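Local coordinates for protein putative aldehyde dehydrogenase AldY (Bacillus subtilis, PDB 4DNG) that probably oxidises aldehydes to carboxylates with NAD+ as cofactor and may help protect cells against stress from ethanol and related compounds, at residues K69-K74 against A197-G202; S148-F153 against R225-T230; N172-K177 against G202-M207; L263-V268 against V413-L418. One frame throughout, in Å; residues are numbered along the deposited sequence.

Interaction 1: residues K69-K74 against A197-G202; sequences KAVLQK and AGLPAG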
loop_
_atom_site.group_PDB
_atom_site.type_symbol
_atom_site.label_atom_id
_atom_site.label_comp_id
_atom_site.label_asym_id
_atom_site.label_seq_id
_atom_site.Cartn_x
_atom_site.Cartn_y
_atom_site.Cartn_z
ATOM N N LYS A 69 18.866 18.899 -6.638
ATOM C CA LYS A 69 18.291 19.712 -7.708
ATOM C C LYS A 69 19.266 19.815 -8.879
ATOM O O LYS A 69 18.852 19.735 -10.040
ATOM C CB LYS A 69 17.883 21.103 -7.213
ATOM C CG LYS A 69 16.791 21.091 -6.150
ATOM C CD LYS A 69 16.428 22.493 -5.678
ATOM C CE LYS A 69 15.459 23.178 -6.633
ATOM N NZ LYS A 69 15.344 24.637 -6.350
ATOM N N ALA A 70 20.556 19.971 -8.566
ATOM C CA ALA A 70 21.616 20.061 -9.585
ATOM C C ALA A 70 21.683 18.813 -10.478
ATOM O O ALA A 70 21.748 18.907 -11.717
ATOM C CB ALA A 70 22.961 20.312 -8.924
ATOM N N VAL A 71 21.632 17.645 -9.842
ATOM C CA VAL A 71 21.623 16.371 -10.553
ATOM C C VAL A 71 20.437 16.292 -11.529
ATOM O O VAL A 71 20.598 15.897 -12.683
ATOM C CB VAL A 71 21.683 15.206 -9.544
ATOM C CG1 VAL A 71 21.160 13.897 -10.118
ATOM C CG2 VAL A 71 23.110 15.049 -9.043
ATOM N N LEU A 72 19.268 16.735 -11.087
ATOM C CA LEU A 72 18.074 16.660 -11.925
ATOM C C LEU A 72 18.135 17.651 -13.044
ATOM O O LEU A 72 17.728 17.329 -14.168
ATOM C CB LEU A 72 16.800 16.884 -11.117
ATOM C CG LEU A 72 16.606 15.906 -9.954
ATOM C CD1 LEU A 72 15.502 16.407 -9.019
ATOM C CD2 LEU A 72 16.344 14.481 -10.435
ATOM N N GLN A 73 18.641 18.851 -12.730
ATOM C CA GLN A 73 18.789 19.915 -13.710
ATOM C C GLN A 73 19.689 19.451 -14.843
ATOM O O GLN A 73 19.279 19.480 -16.003
ATOM C CB GLN A 73 19.334 21.194 -13.070
ATOM C CG GLN A 73 18.270 22.143 -12.543
ATOM C CD GLN A 73 17.794 23.138 -13.586
ATOM O OE1 GLN A 73 16.971 22.821 -14.450
ATOM N NE2 GLN A 73 18.304 24.364 -13.499
ATOM N N LYS A 74 20.897 18.988 -14.513
ATOM C CA LYS A 74 21.830 18.538 -15.547
ATOM C C LYS A 74 21.237 17.367 -16.325
ATOM O O LYS A 74 21.375 17.308 -17.542
ATOM C CB LYS A 74 23.192 18.204 -14.955
ATOM C CG LYS A 74 23.855 19.394 -14.261
ATOM C CD LYS A 74 25.361 19.242 -14.176
ATOM C CE LYS A 74 25.994 20.439 -13.479
ATOM N NZ LYS A 74 25.944 20.339 -11.991
ATOM N N ALA A 197 25.139 13.917 -15.235
ATOM C CA ALA A 197 24.765 14.856 -14.190
ATOM C C ALA A 197 25.540 14.668 -12.881
ATOM O O ALA A 197 25.231 15.309 -11.871
ATOM C CB ALA A 197 23.257 14.780 -13.939
ATOM N N GLY A 198 26.551 13.806 -12.897
ATOM C CA GLY A 198 27.368 13.541 -11.699
ATOM C C GLY A 198 26.607 12.863 -10.560
ATOM O O GLY A 198 26.948 13.045 -9.379
ATOM N N LEU A 199 25.573 12.086 -10.895
ATOM C CA LEU A 199 24.902 11.272 -9.879
ATOM C C LEU A 199 25.899 10.220 -9.390
ATOM O O LEU A 199 26.488 9.510 -10.204
ATOM C CB LEU A 199 23.639 10.608 -10.442
ATOM C CG LEU A 199 22.866 9.622 -9.571
ATOM C CD1 LEU A 199 21.954 10.358 -8.601
ATOM C CD2 LEU A 199 22.053 8.672 -10.436
ATOM N N PRO A 200 26.097 10.123 -8.064
ATOM C CA PRO A 200 27.011 9.128 -7.466
ATOM C C PRO A 200 26.778 7.688 -7.961
ATOM O O PRO A 200 25.628 7.276 -8.201
ATOM C CB PRO A 200 26.697 9.229 -5.965
ATOM C CG PRO A 200 26.216 10.634 -5.788
ATOM C CD PRO A 200 25.389 10.898 -7.025
ATOM N N ALA A 201 27.874 6.948 -8.112
ATOM C CA ALA A 201 27.836 5.551 -8.525
ATOM C C ALA A 201 26.909 4.762 -7.608
ATOM O O ALA A 201 26.914 4.960 -6.393
ATOM C CB ALA A 201 29.238 4.970 -8.467
ATOM N N GLY A 202 26.109 3.876 -8.189
ATOM C CA GLY A 202 25.244 3.024 -7.401
ATOM C C GLY A 202 23.846 3.536 -7.103
ATOM O O GLY A 202 22.967 2.741 -6.753
#

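Interaction 2: residues S148-F153 against R225-T230; sequences SSISPF and RLISFT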
loop_
_atom_site.group_PDB
_atom_site.type_symbol
_atom_site.label_atom_id
_atom_site.label_comp_id
_atom_site.label_asym_id
_atom_site.label_seq_id
_atom_site.Cartn_x
_atom_site.Cartn_y
_atom_site.Cartn_z
ATOM N N SER A 148 12.818 -0.910 -6.472
ATOM C CA SER A 148 12.818 -1.815 -7.612
ATOM C C SER A 148 11.826 -1.331 -8.666
ATOM O O SER A 148 10.607 -1.258 -8.431
ATOM C CB SER A 148 12.498 -3.242 -7.200
ATOM O OG SER A 148 13.007 -4.162 -8.156
ATOM N N SER A 149 12.363 -1.035 -9.842
ATOM C CA SER A 149 11.611 -0.366 -10.904
ATOM C C SER A 149 11.630 -1.184 -12.193
ATOM O O SER A 149 12.703 -1.581 -12.647
ATOM C CB SER A 149 12.228 1.005 -11.134
ATOM O OG SER A 149 11.696 1.615 -12.277
ATOM N N ILE A 150 10.440 -1.443 -12.751
ATOM C CA ILE A 150 10.251 -2.278 -13.938
ATOM C C ILE A 150 9.334 -1.573 -14.928
ATOM O O ILE A 150 8.231 -1.142 -14.566
ATOM C CB ILE A 150 9.592 -3.623 -13.582
ATOM C CG1 ILE A 150 10.442 -4.393 -12.570
ATOM C CG2 ILE A 150 9.303 -4.466 -14.840
ATOM C CD1 ILE A 150 9.680 -5.475 -11.837
ATOM N N SER A 151 9.777 -1.456 -16.176
ATOM C CA SER A 151 8.993 -0.760 -17.160
ATOM C C SER A 151 8.723 -1.609 -18.392
ATOM O O SER A 151 9.450 -2.549 -18.662
ATOM C CB SER A 151 9.601 0.601 -17.490
ATOM O OG SER A 151 10.896 0.515 -18.019
ATOM N N PRO A 152 7.658 -1.289 -19.146
ATOM C CA PRO A 152 7.292 -2.139 -20.257
ATOM C C PRO A 152 7.746 -1.531 -21.576
ATOM O O PRO A 152 8.405 -0.507 -21.573
ATOM C CB PRO A 152 5.755 -2.115 -20.167
ATOM C CG PRO A 152 5.460 -0.681 -19.755
ATOM C CD PRO A 152 6.688 -0.181 -18.997
ATOM N N PHE A 153 7.325 -2.129 -22.687
ATOM C CA PHE A 153 7.754 -1.726 -24.031
ATOM C C PHE A 153 7.009 -0.554 -24.640
ATOM O O PHE A 153 7.402 -0.086 -25.699
ATOM C CB PHE A 153 7.583 -2.894 -24.990
ATOM C CG PHE A 153 6.147 -3.301 -25.216
ATOM C CD1 PHE A 153 5.320 -2.577 -26.093
ATOM C CD2 PHE A 153 5.623 -4.427 -24.578
ATOM C CE1 PHE A 153 3.998 -2.952 -26.309
ATOM C CE2 PHE A 153 4.299 -4.813 -24.790
ATOM C CZ PHE A 153 3.488 -4.072 -25.656
ATOM N N ARG A 225 12.432 -1.655 -1.080
ATOM C CA ARG A 225 11.241 -1.411 -0.255
ATOM C C ARG A 225 9.992 -0.990 -1.030
ATOM O O ARG A 225 8.898 -0.931 -0.469
ATOM C CB ARG A 225 11.560 -0.462 0.886
ATOM C CG ARG A 225 12.047 -1.198 2.114
ATOM C CD ARG A 225 12.711 -0.275 3.114
ATOM N NE ARG A 225 13.778 -0.993 3.821
ATOM C CZ ARG A 225 13.890 -1.092 5.144
ATOM N NH1 ARG A 225 13.012 -0.498 5.945
ATOM N NH2 ARG A 225 14.903 -1.774 5.670
ATOM N N LEU A 226 10.161 -0.735 -2.330
ATOM C CA LEU A 226 9.034 -0.515 -3.238
ATOM C C LEU A 226 9.290 -1.190 -4.573
ATOM O O LEU A 226 10.405 -1.101 -5.109
ATOM C CB LEU A 226 8.798 0.966 -3.451
ATOM C CG LEU A 226 7.820 1.423 -4.526
ATOM C CD1 LEU A 226 6.409 1.492 -4.011
ATOM C CD2 LEU A 226 8.228 2.799 -4.985
ATOM N N ILE A 227 8.267 -1.887 -5.075
ATOM C CA ILE A 227 8.234 -2.388 -6.437
ATOM C C ILE A 227 7.336 -1.460 -7.218
ATOM O O ILE A 227 6.170 -1.265 -6.868
ATOM C CB ILE A 227 7.590 -3.784 -6.595
ATOM C CG1 ILE A 227 8.029 -4.774 -5.516
ATOM C CG2 ILE A 227 7.892 -4.339 -7.988
ATOM C CD1 ILE A 227 9.508 -5.041 -5.522
ATOM N N SER A 228 7.886 -0.917 -8.291
ATOM C CA SER A 228 7.173 -0.084 -9.235
ATOM C C SER A 228 7.050 -0.902 -10.534
ATOM O O SER A 228 8.058 -1.356 -11.061
ATOM C CB SER A 228 7.986 1.202 -9.449
ATOM O OG SER A 228 7.383 2.027 -10.417
ATOM N N PHE A 229 5.824 -1.110 -11.026
ATOM C CA PHE A 229 5.565 -1.961 -12.197
ATOM C C PHE A 229 4.433 -1.411 -13.067
ATOM O O PHE A 229 3.415 -0.932 -12.551
ATOM C CB PHE A 229 5.225 -3.398 -11.742
ATOM C CG PHE A 229 4.818 -4.342 -12.866
ATOM C CD1 PHE A 229 5.770 -4.912 -13.704
ATOM C CD2 PHE A 229 3.486 -4.690 -13.057
ATOM C CE1 PHE A 229 5.403 -5.781 -14.734
ATOM C CE2 PHE A 229 3.107 -5.561 -14.075
ATOM C CZ PHE A 229 4.071 -6.104 -14.922
ATOM N N THR A 230 4.627 -1.483 -14.383
ATOM C CA THR A 230 3.575 -1.253 -15.377
ATOM C C THR A 230 3.570 -2.428 -16.377
ATOM O O THR A 230 4.618 -2.767 -16.915
ATOM C CB THR A 230 3.762 0.090 -16.118
ATOM O OG1 THR A 230 3.493 1.171 -15.222
ATOM C CG2 THR A 230 2.783 0.195 -17.269
#

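Interaction 3: residues N172-K177 against G202-M207; sequences NSVVHK and GVLNVM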
loop_
_atom_site.group_PDB
_atom_site.type_symbol
_atom_site.label_atom_id
_atom_site.label_comp_id
_atom_site.label_asym_id
_atom_site.label_seq_id
_atom_site.Cartn_x
_atom_site.Cartn_y
_atom_site.Cartn_z
ATOM N N ASN A 172 16.434 8.191 -2.471
ATOM C CA ASN A 172 16.465 6.747 -2.670
ATOM C C ASN A 172 17.503 6.362 -3.715
ATOM O O ASN A 172 18.055 7.219 -4.400
ATOM C CB ASN A 172 15.089 6.232 -3.090
ATOM C CG ASN A 172 14.001 6.659 -2.139
ATOM O OD1 ASN A 172 13.940 6.174 -1.001
ATOM N ND2 ASN A 172 13.130 7.576 -2.598
ATOM N N SER A 173 17.772 5.071 -3.807
ATOM C CA SER A 173 18.530 4.509 -4.908
ATOM C C SER A 173 17.582 3.607 -5.681
ATOM O O SER A 173 16.448 3.377 -5.244
ATOM C CB SER A 173 19.694 3.693 -4.383
ATOM O OG SER A 173 19.206 2.486 -3.812
ATOM N N VAL A 174 18.039 3.071 -6.809
ATOM C CA VAL A 174 17.119 2.470 -7.782
ATOM C C VAL A 174 17.832 1.375 -8.548
ATOM O O VAL A 174 18.926 1.581 -9.095
ATOM C CB VAL A 174 16.600 3.529 -8.799
ATOM C CG1 VAL A 174 15.584 2.948 -9.799
ATOM C CG2 VAL A 174 15.993 4.715 -8.068
ATOM N N VAL A 175 17.205 0.209 -8.587
ATOM C CA VAL A 175 17.573 -0.796 -9.547
ATOM C C VAL A 175 16.446 -0.911 -10.554
ATOM O O VAL A 175 15.291 -1.217 -10.192
ATOM C CB VAL A 175 17.825 -2.121 -8.861
ATOM C CG1 VAL A 175 18.043 -3.232 -9.899
ATOM C CG2 VAL A 175 18.997 -1.965 -7.913
ATOM N N HIS A 176 16.791 -0.659 -11.817
ATOM C CA HIS A 176 15.797 -0.469 -12.875
ATOM C C HIS A 176 15.969 -1.441 -14.011
ATOM O O HIS A 176 17.099 -1.630 -14.506
ATOM C CB HIS A 176 15.908 0.941 -13.411
ATOM C CG HIS A 176 14.881 1.261 -14.455
ATOM N ND1 HIS A 176 13.559 1.164 -14.218
ATOM C CD2 HIS A 176 15.015 1.680 -15.774
ATOM C CE1 HIS A 176 12.884 1.477 -15.327
ATOM N NE2 HIS A 176 13.779 1.804 -16.275
ATOM N N LYS A 177 14.857 -2.060 -14.427
ATOM C CA LYS A 177 14.852 -3.036 -15.514
ATOM C C LYS A 177 13.824 -2.740 -16.610
ATOM O O LYS A 177 12.625 -2.964 -16.406
ATOM C CB LYS A 177 14.617 -4.457 -14.999
ATOM C CG LYS A 177 14.747 -5.496 -16.115
ATOM C CD LYS A 177 13.988 -6.769 -15.790
ATOM C CE LYS A 177 13.872 -7.651 -17.024
ATOM N NZ LYS A 177 12.959 -7.039 -18.034
ATOM N N GLY A 202 26.109 3.876 -8.189
ATOM C CA GLY A 202 25.244 3.024 -7.401
ATOM C C GLY A 202 23.846 3.536 -7.103
ATOM O O GLY A 202 22.967 2.741 -6.753
ATOM N N VAL A 203 23.620 4.845 -7.215
ATOM C CA VAL A 203 22.280 5.399 -6.930
ATOM C C VAL A 203 21.246 5.061 -8.024
ATOM O O VAL A 203 20.070 4.862 -7.711
ATOM C CB VAL A 203 22.301 6.917 -6.637
ATOM C CG1 VAL A 203 20.886 7.455 -6.495
ATOM C CG2 VAL A 203 23.076 7.200 -5.364
ATOM N N LEU A 204 21.684 5.016 -9.287
ATOM C CA LEU A 204 20.865 4.512 -10.399
ATOM C C LEU A 204 21.512 3.330 -11.113
ATOM O O LEU A 204 22.540 3.475 -11.770
ATOM C CB LEU A 204 20.583 5.597 -11.434
ATOM C CG LEU A 204 19.796 5.077 -12.644
ATOM C CD1 LEU A 204 18.500 4.418 -12.178
ATOM C CD2 LEU A 204 19.509 6.166 -13.676
ATOM N N ASN A 205 20.879 2.168 -11.024
ATOM C CA ASN A 205 21.380 1.006 -11.707
ATOM C C ASN A 205 20.381 0.537 -12.753
ATOM O O ASN A 205 19.198 0.370 -12.443
ATOM C CB ASN A 205 21.689 -0.076 -10.681
ATOM C CG ASN A 205 22.693 0.394 -9.637
ATOM O OD1 ASN A 205 23.905 0.380 -9.871
ATOM N ND2 ASN A 205 22.191 0.847 -8.493
ATOM N N VAL A 206 20.851 0.365 -13.991
ATOM C CA VAL A 206 19.990 -0.060 -15.084
ATOM C C VAL A 206 20.409 -1.430 -15.610
ATOM O O VAL A 206 21.501 -1.593 -16.153
ATOM C CB VAL A 206 19.962 0.957 -16.247
ATOM C CG1 VAL A 206 19.179 0.385 -17.417
ATOM C CG2 VAL A 206 19.367 2.296 -15.811
ATOM N N MET A 207 19.510 -2.399 -15.457
ATOM C CA MET A 207 19.748 -3.789 -15.802
ATOM C C MET A 207 19.252 -4.151 -17.184
ATOM O O MET A 207 18.062 -4.002 -17.491
ATOM C CB MET A 207 19.013 -4.670 -14.806
ATOM C CG MET A 207 19.413 -4.330 -13.379
ATOM S SD MET A 207 21.149 -4.764 -13.132
ATOM C CE MET A 207 21.473 -3.594 -11.831
#

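Interaction 4: residues L263-V268 against V413-L418; sequences LSDADV and VFTSDL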
loop_
_atom_site.group_PDB
_atom_site.type_symbol
_atom_site.label_atom_id
_atom_site.label_comp_id
_atom_site.label_asym_id
_atom_site.label_seq_id
_atom_site.Cartn_x
_atom_site.Cartn_y
_atom_site.Cartn_z
ATOM N N LEU A 263 -21.365 12.083 -24.205
ATOM C CA LEU A 263 -22.739 12.223 -23.753
ATOM C C LEU A 263 -23.579 13.018 -24.747
ATOM O O LEU A 263 -23.036 13.647 -25.661
ATOM C CB LEU A 263 -22.776 12.866 -22.358
ATOM C CG LEU A 263 -21.898 12.332 -21.215
ATOM C CD1 LEU A 263 -22.403 12.883 -19.886
ATOM C CD2 LEU A 263 -21.840 10.813 -21.167
ATOM N N SER A 264 -24.902 12.996 -24.557
ATOM C CA SER A 264 -25.844 13.610 -25.496
ATOM C C SER A 264 -25.568 15.090 -25.813
ATOM O O SER A 264 -25.669 15.507 -26.962
ATOM C CB SER A 264 -27.290 13.411 -25.033
ATOM O OG SER A 264 -27.462 13.778 -23.678
ATOM N N ASP A 265 -25.205 15.877 -24.810
ATOM C CA ASP A 265 -24.949 17.297 -25.054
ATOM C C ASP A 265 -23.535 17.619 -25.593
ATOM O O ASP A 265 -23.274 18.745 -26.010
ATOM C CB ASP A 265 -25.324 18.158 -23.834
ATOM C CG ASP A 265 -24.556 17.778 -22.590
ATOM O OD1 ASP A 265 -23.752 16.824 -22.653
ATOM O OD2 ASP A 265 -24.767 18.429 -21.545
ATOM N N ALA A 266 -22.638 16.635 -25.602
ATOM C CA ALA A 266 -21.252 16.850 -26.059
ATOM C C ALA A 266 -21.108 17.566 -27.397
ATOM O O ALA A 266 -21.961 17.448 -28.283
ATOM C CB ALA A 266 -20.513 15.532 -26.130
ATOM N N ASP A 267 -20.015 18.308 -27.540
ATOM C CA ASP A 267 -19.605 18.803 -28.840
ATOM C C ASP A 267 -18.984 17.605 -29.544
ATOM O O ASP A 267 -17.938 17.121 -29.115
ATOM C CB ASP A 267 -18.582 19.929 -28.678
ATOM C CG ASP A 267 -17.952 20.361 -30.002
ATOM O OD1 ASP A 267 -17.693 19.505 -30.884
ATOM O OD2 ASP A 267 -17.688 21.570 -30.149
ATOM N N VAL A 268 -19.630 17.121 -30.602
ATOM C CA VAL A 268 -19.175 15.917 -31.299
ATOM C C VAL A 268 -17.791 16.122 -31.920
ATOM O O VAL A 268 -16.870 15.308 -31.700
ATOM C CB VAL A 268 -20.199 15.442 -32.354
ATOM C CG1 VAL A 268 -19.634 14.338 -33.240
ATOM C CG2 VAL A 268 -21.450 14.952 -31.663
ATOM N N VAL A 413 -14.867 11.937 -20.058
ATOM C CA VAL A 413 -16.284 12.227 -20.312
ATOM C C VAL A 413 -16.426 13.531 -21.097
ATOM O O VAL A 413 -15.727 14.521 -20.827
ATOM C CB VAL A 413 -17.154 12.188 -19.019
ATOM C CG1 VAL A 413 -16.568 13.069 -17.928
ATOM C CG2 VAL A 413 -18.602 12.583 -19.302
ATOM N N PHE A 414 -17.305 13.495 -22.098
ATOM C CA PHE A 414 -17.548 14.651 -22.969
ATOM C C PHE A 414 -18.987 15.101 -22.897
ATOM O O PHE A 414 -19.914 14.387 -23.286
ATOM C CB PHE A 414 -17.096 14.392 -24.414
ATOM C CG PHE A 414 -15.618 14.587 -24.621
ATOM C CD1 PHE A 414 -14.702 13.661 -24.123
ATOM C CD2 PHE A 414 -15.135 15.708 -25.290
ATOM C CE1 PHE A 414 -13.334 13.840 -24.294
ATOM C CE2 PHE A 414 -13.769 15.894 -25.470
ATOM C CZ PHE A 414 -12.868 14.959 -24.969
ATOM N N THR A 415 -19.156 16.294 -22.362
ATOM C CA THR A 415 -20.459 16.870 -22.173
ATOM C C THR A 415 -20.329 18.372 -22.254
ATOM O O THR A 415 -19.289 18.939 -21.906
ATOM C CB THR A 415 -21.091 16.469 -20.816
ATOM O OG1 THR A 415 -22.208 17.337 -20.529
ATOM C CG2 THR A 415 -20.077 16.579 -19.689
ATOM N N SER A 416 -21.400 18.994 -22.726
ATOM C CA SER A 416 -21.524 20.438 -22.791
ATOM C C SER A 416 -21.724 21.034 -21.404
ATOM O O SER A 416 -21.324 22.168 -21.149
ATOM C CB SER A 416 -22.730 20.796 -23.640
ATOM O OG SER A 416 -22.792 22.184 -23.799
ATOM N N ASP A 417 -22.362 20.258 -20.529
ATOM C CA ASP A 417 -22.673 20.660 -19.161
ATOM C C ASP A 417 -21.518 20.304 -18.213
ATOM O O ASP A 417 -21.351 19.137 -17.840
ATOM C CB ASP A 417 -23.962 19.968 -18.724
ATOM C CG ASP A 417 -24.544 20.541 -17.454
ATOM O OD1 ASP A 417 -23.935 21.451 -16.853
ATOM O OD2 ASP A 417 -25.631 20.072 -17.051
ATOM N N LEU A 418 -20.733 21.313 -17.827
ATOM C CA LEU A 418 -19.539 21.117 -16.983
ATOM C C LEU A 418 -19.846 20.717 -15.530
ATOM O O LEU A 418 -19.048 20.016 -14.899
ATOM C CB LEU A 418 -18.621 22.347 -17.022
ATOM C CG LEU A 418 -17.958 22.747 -18.347
ATOM C CD1 LEU A 418 -17.085 23.972 -18.119
ATOM C CD2 LEU A 418 -17.151 21.612 -18.970
#

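Interaction 1: residues K69-K74 against A197-G202
Val71 and Lys74, one helical turn apart, receive the methyl group of Ala197, in residues 197-202. Ala197 CB lies 3.6 Å from Lys74 CB. It also sits against the helix backbone, 3.1 Å from Val71 O. Only the root of Lys74 takes part, because the rest of its chain leads away from the contact. The two methyls of Val71 divide the remaining work. CG1 is anti to the backbone N (chi1 158°) and meets the end of Leu199, with CG1 3.9 Å from Leu199 CD1. The two side chains cross at about a right angle. The other methyl, Val71 CG2, faces the backbone and lies 3.5 Å from Ala197 O.

The position of the partner loop is set by the end of helix 183-196. Ala197 is the first residue to leave helical angles. Gly198 follows with positive phi as the C-prime residue of a Schellman motif, in which Leu199 N bonds to Phe194 O and Gly198 N to Glu195 O. This turn brings Ala197 and Leu199 to Val71 together. Trp60 of helix 43-60 and Phe194 touch both Val71 and Leu199 and extend the apolar cluster.

The contact thus packs helix 65-81 against the C-terminal end of helix 183-196. Its cohesion across the two segments comes from the fit of small apolar groups, with no polar bond to fix their direction.

Interaction 2: residues S148-F153 against R225-T230
Ser148-Ile150 and Leu226-Thr230 run as neighbouring parallel strands in the central sheet of the Rossmann-like NAD-binding domain of the aldehyde dehydrogenase family. Their axes are 4.7 Å apart and 4° from parallel. Ser148 pairs with Ile227 and Ser149 with Ser228. Ser148 uses both backbone groups: its N bonds to Leu226 O at 2.8 Å and its O accepts from Ser228 N at 2.7 Å. Ile150 N then bonds to Ser228 O at 2.9 Å, more bent, with an angle at hydrogen of 145°.

On the face of Ile150 and Phe229, Ile150 CG2 is anti to its backbone N (chi1 -59° for CG1) and meets the ring edge of Phe229 in plane, 3.7 Å from CD1. Val235, an NAD+-binding residue by similarity, and Ile239 of helix 233-246 also touch this ring. The hydroxyl of Ser228 lies on the other face and is hydrogen-bonded to Ser163 OG of helix 156-169.

At the strand ends, Pro152 CG lies 3.8 Å from Thr230 CG2, and its CB is near Thr230 O. An alanine at Pro152 would probably open a gap beside the Thr230 methyl and let the backbone there turn more freely. Thr230 also touches Glu253, a predicted active-site residue. Backbone bonds therefore fix the strands, and with them Phe229 beside the probable NAD+ site and Thr230 beside Glu253.

Interaction 3: residues N172-K177 against G202-M207
Val174 O takes two donors from Asn205: the backbone N at 2.8 Å, and the side-chain ND2 in a weak bond at 3.4 Å. The same ND2 bonds to Gly202 O at 2.7 Å, from above that carbonyl's plane (52° out of it). Asn205 CG is anti to its carbonyl carbon (chi1 -58°), which turns the amide back over the chain that leads into the strand. Asn205 OD1 is satisfied by Asn12 N.

The backbone bonds continue along the pair. His176 N donates to Asn205 O at 2.7 Å, and Met207 N donates to His176 O at 2.7 Å and almost straight (176°). At the other end, Val174 N to Val203 O is weak because it is strongly bent. The His176 ring is held by partners beyond this pair: ND1 by Ser149 OG, and NE2 by Ser160 OG and Gly186 O. Asn172 is likewise used at both ends of its amide, OD1 by Gly145 N and ND2 by Phe468 O and Ala167 O.

Apolar contacts fill the two faces. Leu204 CD1 lies 4.0 Å from Val174 CB, and Met207 CG 3.9 Å from Val175 CG1. The strands, with helix 183-196 between them in sequence, form a beta-alpha-beta unit. Helix 43-60 packs on the Val175 and Met207 face, and helix 156-169 on that of Val174 and His176. Strand 135-150 pairs with the far edge of strand 173-177.

Interaction 4: residues L263-V268 against V413-L418
Asp265 reaches across to Thr415, Ser416 and Asp417 with its carboxylate. Its CG stands between the backbone N and the carbonyl carbon (chi1 59°), which turns both oxygens toward residues 415-417. OD1 accepts from Thr415 OG1 at 2.7 Å, on the syn side and 20° out of the carboxylate plane. The backbone N of Ser416 adds a weak bond to OD1, and that of Asp417 a weak one to OD2 at 3.2 Å.

Thr415 OG1 is anti to its backbone N (chi1 165°). From there it donates to Asp265 and accepts from Asp417 N at 2.9 Å, which closes an ST turn. A leucine in place of Asp265 lacks both oxygens, so the Thr415 hydroxyl and the Ser416 N-H would probably be left without their mate, and the turn looser.

Leu263 opens a type I turn that ends at Ala266, and this turn presents Asp265. Leu263 N bonds to Phe414 O at 2.9 Å. Its side chain lies obliquely over Val413, with Leu263 CG 3.8 Å from Val413 CG2. Leu263 CD1 reaches Thr415 CB at 3.9 Å. At the end of the turn, Ala266 CB lies 4.0 Å from Phe414 CB.

Asp417 is the N-cap residue of helix 418-425, whose Lys420 touches Asp265 and Thr415. One carboxylate thus ties the turn to the start of that helix. Lys420 may partly offset its charge and that of the nearby Asp417.

Overall arrangement
Interactions 2 and 3 are buried and belong to one sheet. Strands 135-150 and 173-177 are neighbours in it, so the two are joined directly through Ser149, which meets both His176 and Lys177. Both rest on backbone bonds between parallel strands. Interaction 1 is partly exposed and lies at the margin of the same region. It shares Gly202 with interaction 3, and Leu199 packs on Leu204, but its chemistry is apolar helix-end packing. Interaction 4 is remote, its centre about 46 Å from that of interaction 1. It lies at the ends of two strands of the other sheet, also partly exposed. A backbone bond and apolar contacts are joined there by a carboxylate bonding residues 415-417.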